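CG14216 (Drosophila melanogaster, PDB 3P9Y) probably removes phosphate from serine residues of the C-terminal domain of RNA polymerase II, acting in RNA processing and transcription termination. Local coordinates at residues A[108-120]-A[134-146]. The protein carries 2 engineered substitutions. Numbering follows the deposited sequence.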
loop_
_atom_site.group_PDB
_atom_site.type_symbol
_atom_site.label_atom_id
_atom_site.label_comp_id
_atom_site.label_asym_id
_atom_site.label_seq_id
_atom_site.Cartn_x
_atom_site.Cartn_y
_atom_site.Cartn_z
ATOM N N GLN A 108 -14.525 -1.573 -1.072
ATOM C CA GLN A 108 -14.498 -1.946 0.336
ATOM C C GLN A 108 -13.557 -3.126 0.559
ATOM O O GLN A 108 -13.306 -3.911 -0.353
ATOM C CB GLN A 108 -15.902 -2.299 0.814
ATOM C CG GLN A 108 -16.888 -1.158 0.666
ATOM C CD GLN A 108 -18.198 -1.443 1.356
ATOM O OE1 GLN A 108 -18.494 -2.587 1.697
ATOM N NE2 GLN A 108 -18.994 -0.402 1.571
ATOM N N PHE A 109 -13.042 -3.250 1.777
ATOM C CA PHE A 109 -12.020 -4.248 2.067
ATOM C C PHE A 109 -12.234 -4.913 3.416
ATOM O O PHE A 109 -12.888 -4.363 4.297
ATOM C CB PHE A 109 -10.639 -3.593 2.033
ATOM C CG PHE A 109 -10.368 -2.827 0.772
ATOM C CD1 PHE A 109 -9.901 -3.475 -0.359
ATOM C CD2 PHE A 109 -10.592 -1.460 0.713
ATOM C CE1 PHE A 109 -9.658 -2.770 -1.529
ATOM C CE2 PHE A 109 -10.348 -0.751 -0.452
ATOM C CZ PHE A 109 -9.881 -1.408 -1.574
ATOM N N ASP A 110 -11.685 -6.112 3.564
ATOM C CA ASP A 110 -11.662 -6.802 4.842
ATOM C C ASP A 110 -10.448 -6.370 5.649
ATOM O O ASP A 110 -10.502 -6.318 6.874
ATOM C CB ASP A 110 -11.609 -8.316 4.636
ATOM C CG ASP A 110 -12.787 -8.831 3.836
ATOM O OD1 ASP A 110 -13.939 -8.621 4.273
ATOM O OD2 ASP A 110 -12.559 -9.436 2.770
ATOM N N ILE A 111 -9.348 -6.084 4.958
ATOM C CA ILE A 111 -8.123 -5.639 5.620
ATOM C C ILE A 111 -7.473 -4.503 4.840
ATOM O O ILE A 111 -7.316 -4.584 3.623
ATOM C CB ILE A 111 -7.097 -6.781 5.762
ATOM C CG1 ILE A 111 -7.703 -7.954 6.541
ATOM C CG2 ILE A 111 -5.842 -6.279 6.459
ATOM C CD1 ILE A 111 -6.754 -9.142 6.713
ATOM N N ILE A 112 -7.099 -3.446 5.549
ATOM C CA ILE A 112 -6.376 -2.336 4.952
ATOM C C ILE A 112 -5.044 -2.185 5.673
ATOM O O ILE A 112 -5.010 -1.900 6.862
ATOM C CB ILE A 112 -7.171 -1.020 5.075
ATOM C CG1 ILE A 112 -8.552 -1.178 4.427
ATOM C CG2 ILE A 112 -6.400 0.130 4.440
ATOM C CD1 ILE A 112 -9.449 0.044 4.573
ATOM N N VAL A 113 -3.945 -2.395 4.960
ATOM C CA VAL A 113 -2.622 -2.237 5.549
ATOM C C VAL A 113 -2.069 -0.858 5.187
ATOM O O VAL A 113 -2.097 -0.468 4.027
ATOM C CB VAL A 113 -1.655 -3.335 5.047
ATOM C CG1 VAL A 113 -0.291 -3.197 5.712
ATOM C CG2 VAL A 113 -2.247 -4.723 5.303
ATOM N N THR A 114 -1.590 -0.116 6.179
ATOM C CA THR A 114 -0.907 1.150 5.931
ATOM C C THR A 114 0.563 0.993 6.289
ATOM O O THR A 114 0.928 0.100 7.053
ATOM C CB THR A 114 -1.524 2.317 6.741
ATOM O OG1 THR A 114 -1.467 2.021 8.142
ATOM C CG2 THR A 114 -2.969 2.547 6.329
ATOM N N VAL A 115 1.405 1.859 5.738
ATOM C CA VAL A 115 2.851 1.670 5.831
ATOM C C VAL A 115 3.544 2.728 6.695
ATOM O O VAL A 115 4.770 2.763 6.780
ATOM C CB VAL A 115 3.494 1.623 4.427
ATOM C CG1 VAL A 115 2.916 0.467 3.634
ATOM C CG2 VAL A 115 3.279 2.933 3.684
ATOM N N GLU A 116 2.758 3.578 7.342
ATOM C CA GLU A 116 3.283 4.496 8.351
ATOM C C GLU A 116 2.125 5.171 9.073
ATOM O O GLU A 116 1.030 5.275 8.531
ATOM C CB GLU A 116 4.228 5.541 7.741
ATOM C CG GLU A 116 3.591 6.497 6.748
ATOM C CD GLU A 116 4.548 7.623 6.348
ATOM O OE1 GLU A 116 4.944 7.695 5.167
ATOM O OE2 GLU A 116 4.923 8.427 7.226
ATOM N N GLU A 117 2.365 5.623 10.299
ATOM C CA GLU A 117 1.272 6.063 11.155
ATOM C C GLU A 117 0.525 7.260 10.580
ATOM O O GLU A 117 -0.672 7.400 10.797
ATOM C CB GLU A 117 1.756 6.383 12.570
ATOM C CG GLU A 117 0.603 6.677 13.519
ATOM C CD GLU A 117 1.031 6.755 14.959
ATOM O OE1 GLU A 117 2.169 6.354 15.257
ATOM O OE2 GLU A 117 0.227 7.215 15.799
ATOM N N ARG A 118 1.217 8.121 9.848
ATOM C CA ARG A 118 0.549 9.265 9.241
ATOM C C ARG A 118 -0.503 8.795 8.249
ATOM O O ARG A 118 -1.595 9.356 8.181
ATOM C CB ARG A 118 1.556 10.193 8.561
ATOM C CG ARG A 118 2.184 11.191 9.518
ATOM C CD ARG A 118 3.310 11.973 8.865
ATOM N NE ARG A 118 3.789 13.059 9.717
ATOM C CZ ARG A 118 3.387 14.325 9.623
ATOM N NH1 ARG A 118 2.491 14.684 8.712
ATOM N NH2 ARG A 118 3.886 15.240 10.446
ATOM N N VAL A 119 -0.179 7.753 7.489
ATOM C CA VAL A 119 -1.122 7.201 6.523
ATOM C C VAL A 119 -2.235 6.459 7.257
ATOM O O VAL A 119 -3.404 6.589 6.921
ATOM C CB VAL A 119 -0.415 6.261 5.529
ATOM C CG1 VAL A 119 -1.430 5.524 4.651
ATOM C CG2 VAL A 119 0.570 7.054 4.676
ATOM N N TYR A 120 -1.848 5.682 8.259
ATOM C CA TYR A 120 -2.788 5.012 9.142
ATOM C C TYR A 120 -3.864 5.987 9.635
ATOM O O TYR A 120 -5.050 5.701 9.542
ATOM C CB TYR A 120 -2.026 4.440 10.331
ATOM C CG TYR A 120 -2.863 3.725 11.366
ATOM C CD1 TYR A 120 -3.385 2.463 11.118
ATOM C CD2 TYR A 120 -3.081 4.289 12.615
ATOM C CE1 TYR A 120 -4.128 1.797 12.080
ATOM C CE2 TYR A 120 -3.820 3.635 13.578
ATOM C CZ TYR A 120 -4.341 2.392 13.308
ATOM O OH TYR A 120 -5.072 1.742 14.272
ATOM N N ASP A 134 -23.705 -0.697 6.931
ATOM C CA ASP A 134 -23.718 -2.137 6.688
ATOM C C ASP A 134 -23.223 -2.907 7.908
ATOM O O ASP A 134 -23.489 -4.100 8.046
ATOM C CB ASP A 134 -22.827 -2.485 5.492
ATOM C CG ASP A 134 -23.342 -1.909 4.188
ATOM O OD1 ASP A 134 -24.567 -1.979 3.948
ATOM O OD2 ASP A 134 -22.516 -1.393 3.401
ATOM N N ASN A 135 -22.499 -2.223 8.789
ATOM C CA ASN A 135 -21.867 -2.873 9.930
ATOM C C ASN A 135 -20.904 -3.981 9.499
ATOM O O ASN A 135 -20.656 -4.928 10.248
ATOM C CB ASN A 135 -22.921 -3.421 10.895
ATOM C CG ASN A 135 -23.572 -2.329 11.722
ATOM O OD1 ASN A 135 -22.959 -1.292 11.992
ATOM N ND2 ASN A 135 -24.816 -2.553 12.130
ATOM N N ARG A 136 -20.364 -3.854 8.290
ATOM C CA ARG A 136 -19.329 -4.768 7.816
ATOM C C ARG A 136 -17.982 -4.351 8.398
ATOM O O ARG A 136 -17.472 -3.279 8.080
ATOM C CB ARG A 136 -19.251 -4.755 6.287
ATOM C CG ARG A 136 -18.060 -5.524 5.729
ATOM C CD ARG A 136 -17.888 -5.291 4.232
ATOM N NE ARG A 136 -16.705 -5.970 3.704
ATOM C CZ ARG A 136 -16.387 -6.026 2.413
ATOM N NH1 ARG A 136 -17.162 -5.438 1.510
ATOM N NH2 ARG A 136 -15.292 -6.669 2.021
ATOM N N PRO A 137 -17.401 -5.197 9.259
ATOM C CA PRO A 137 -16.125 -4.836 9.883
ATOM C C PRO A 137 -14.973 -4.833 8.880
ATOM O O PRO A 137 -14.931 -5.669 7.974
ATOM C CB PRO A 137 -15.907 -5.944 10.925
ATOM C CG PRO A 137 -17.189 -6.711 10.996
ATOM C CD PRO A 137 -17.863 -6.529 9.678
ATOM N N VAL A 138 -14.063 -3.882 9.045
ATOM C CA VAL A 138 -12.822 -3.839 8.285
ATOM C C VAL A 138 -11.680 -3.580 9.258
ATOM O O VAL A 138 -11.789 -2.727 10.139
ATOM C CB VAL A 138 -12.844 -2.738 7.210
ATOM C CG1 VAL A 138 -13.142 -1.383 7.832
ATOM C CG2 VAL A 138 -11.523 -2.712 6.453
ATOM N N HIS A 139 -10.590 -4.327 9.111
ATOM C CA HIS A 139 -9.452 -4.181 10.008
ATOM C C HIS A 139 -8.353 -3.346 9.369
ATOM O O HIS A 139 -7.803 -3.726 8.347
ATOM C CB HIS A 139 -8.897 -5.552 10.380
ATOM C CG HIS A 139 -9.886 -6.430 11.078
ATOM N ND1 HIS A 139 -10.247 -6.246 12.395
ATOM C CD2 HIS A 139 -10.588 -7.500 10.641
ATOM C CE1 HIS A 139 -11.133 -7.162 12.739
ATOM N NE2 HIS A 139 -11.355 -7.937 11.694
ATOM N N VAL A 140 -8.038 -2.208 9.972
ATOM C CA VAL A 140 -6.929 -1.389 9.507
ATOM C C VAL A 140 -5.688 -1.739 10.326
ATOM O O VAL A 140 -5.716 -1.724 11.559
ATOM C CB VAL A 140 -7.261 0.118 9.605
ATOM C CG1 VAL A 140 -6.175 0.952 8.959
ATOM C CG2 VAL A 140 -8.602 0.398 8.938
ATOM N N LEU A 141 -4.606 -2.083 9.631
ATOM C CA LEU A 141 -3.374 -2.518 10.272
ATOM C C LEU A 141 -2.208 -1.697 9.749
ATOM O O LEU A 141 -2.032 -1.572 8.537
ATOM C CB LEU A 141 -3.120 -3.992 9.959
ATOM C CG LEU A 141 -4.241 -4.962 10.331
ATOM C CD1 LEU A 141 -4.009 -6.322 9.682
ATOM C CD2 LEU A 141 -4.348 -5.091 11.847
ATOM N N ASN A 142 -1.409 -1.133 10.648
ATOM C CA ASN A 142 -0.235 -0.383 10.228
ATOM C C ASN A 142 1.027 -1.179 10.456
ATOM O O ASN A 142 1.272 -1.673 11.554
ATOM C CB ASN A 142 -0.113 0.946 10.970
ATOM C CG ASN A 142 1.043 1.784 10.452
ATOM O OD1 ASN A 142 0.959 2.392 9.383
ATOM N ND2 ASN A 142 2.136 1.809 11.202
ATOM N N VAL A 143 1.826 -1.291 9.403
ATOM C CA VAL A 143 3.125 -1.930 9.469
ATOM C C VAL A 143 4.136 -0.960 8.866
ATOM O O VAL A 143 4.118 -0.708 7.666
ATOM C CB VAL A 143 3.149 -3.242 8.676
ATOM C CG1 VAL A 143 4.528 -3.877 8.752
ATOM C CG2 VAL A 143 2.086 -4.208 9.198
ATOM N N ASP A 144 5.013 -0.415 9.704
ATOM C CA ASP A 144 5.971 0.590 9.257
ATOM C C ASP A 144 6.900 0.072 8.173
ATOM O O ASP A 144 7.568 -0.947 8.345
ATOM C CB ASP A 144 6.803 1.086 10.434
ATOM C CG ASP A 144 6.032 2.031 11.321
ATOM O OD1 ASP A 144 5.045 2.627 10.836
ATOM O OD2 ASP A 144 6.413 2.185 12.500
ATOM N N VAL A 145 6.931 0.794 7.058
ATOM C CA VAL A 145 7.847 0.510 5.963
ATOM C C VAL A 145 8.657 1.766 5.658
ATOM O O VAL A 145 8.099 2.804 5.310
ATOM C CB VAL A 145 7.090 0.100 4.687
ATOM C CG1 VAL A 145 8.074 -0.275 3.584
ATOM C CG2 VAL A 145 6.130 -1.066 4.970
ATOM N N VAL A 146 9.974 1.671 5.792
ATOM C CA VAL A 146 10.853 2.787 5.472
ATOM C C VAL A 146 10.759 3.082 3.978
ATOM O O VAL A 146 10.684 2.165 3.159
ATOM C CB VAL A 146 12.299 2.485 5.889
ATOM C CG1 VAL A 146 13.240 3.600 5.434
ATOM C CG2 VAL A 146 12.371 2.295 7.398
HETATM O O HOH W 1 -13.118 -7.706 7.512
HETATM O O HOH W 2 -15.552 -7.663 6.256
#
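Ile111 and Leu141 meet on one face of two parallel neighbouring strands, 111-114 and 137-142. With CG2 trans to the backbone N, Ile111 reaches Leu141 CD1 with that methyl at 3.7 Å. Helix 149-167 covers this face, with Met166 touching both side chains. On the face of Ile112 and Val140, the Val138 CG2 methyl nestles against CG1 and CD1 of Ile112. Further along, Val140 CG1 packs obliquely against the Tyr120 ring, 3.8 Å from Tyr120 CE1. Tyr120 has CG anti to its backbone N (chi1 179°), which carries the ring to the second strand, where it also meets Asn142 CB obliquely. Its OH is hydrogen-bonded to Ser194 OG. Backbone hydrogen bonds alternate between the strands: His139 N to Asp110 O, Ile112 N to His139 O, Leu141 N to Ile112 O and Thr114 N to Leu141 O. Farther along the chain, Val145 N hydrogen-bonds to Val115 O, and Val145 CG2 packs on Val115 CG1 at 3.8 Å. At the other end, the extended Arg136 side chain reaches across to Asp110. Its NH2 forms a salt bridge with Asp110 OD1, with a weak hydrogen bond of 3.3 Å between them, near the guanidinium plane. A water links Arg136 NE, Asp110 OD1 and Pro137 O, while Asp110 OD2 takes the N-H of Ala11. Strand 111-114, helix 117-128 and strand 137-142 form a beta-alpha-beta crossover within the central sheet of the low-molecular-weight protein tyrosine phosphatase-like fold.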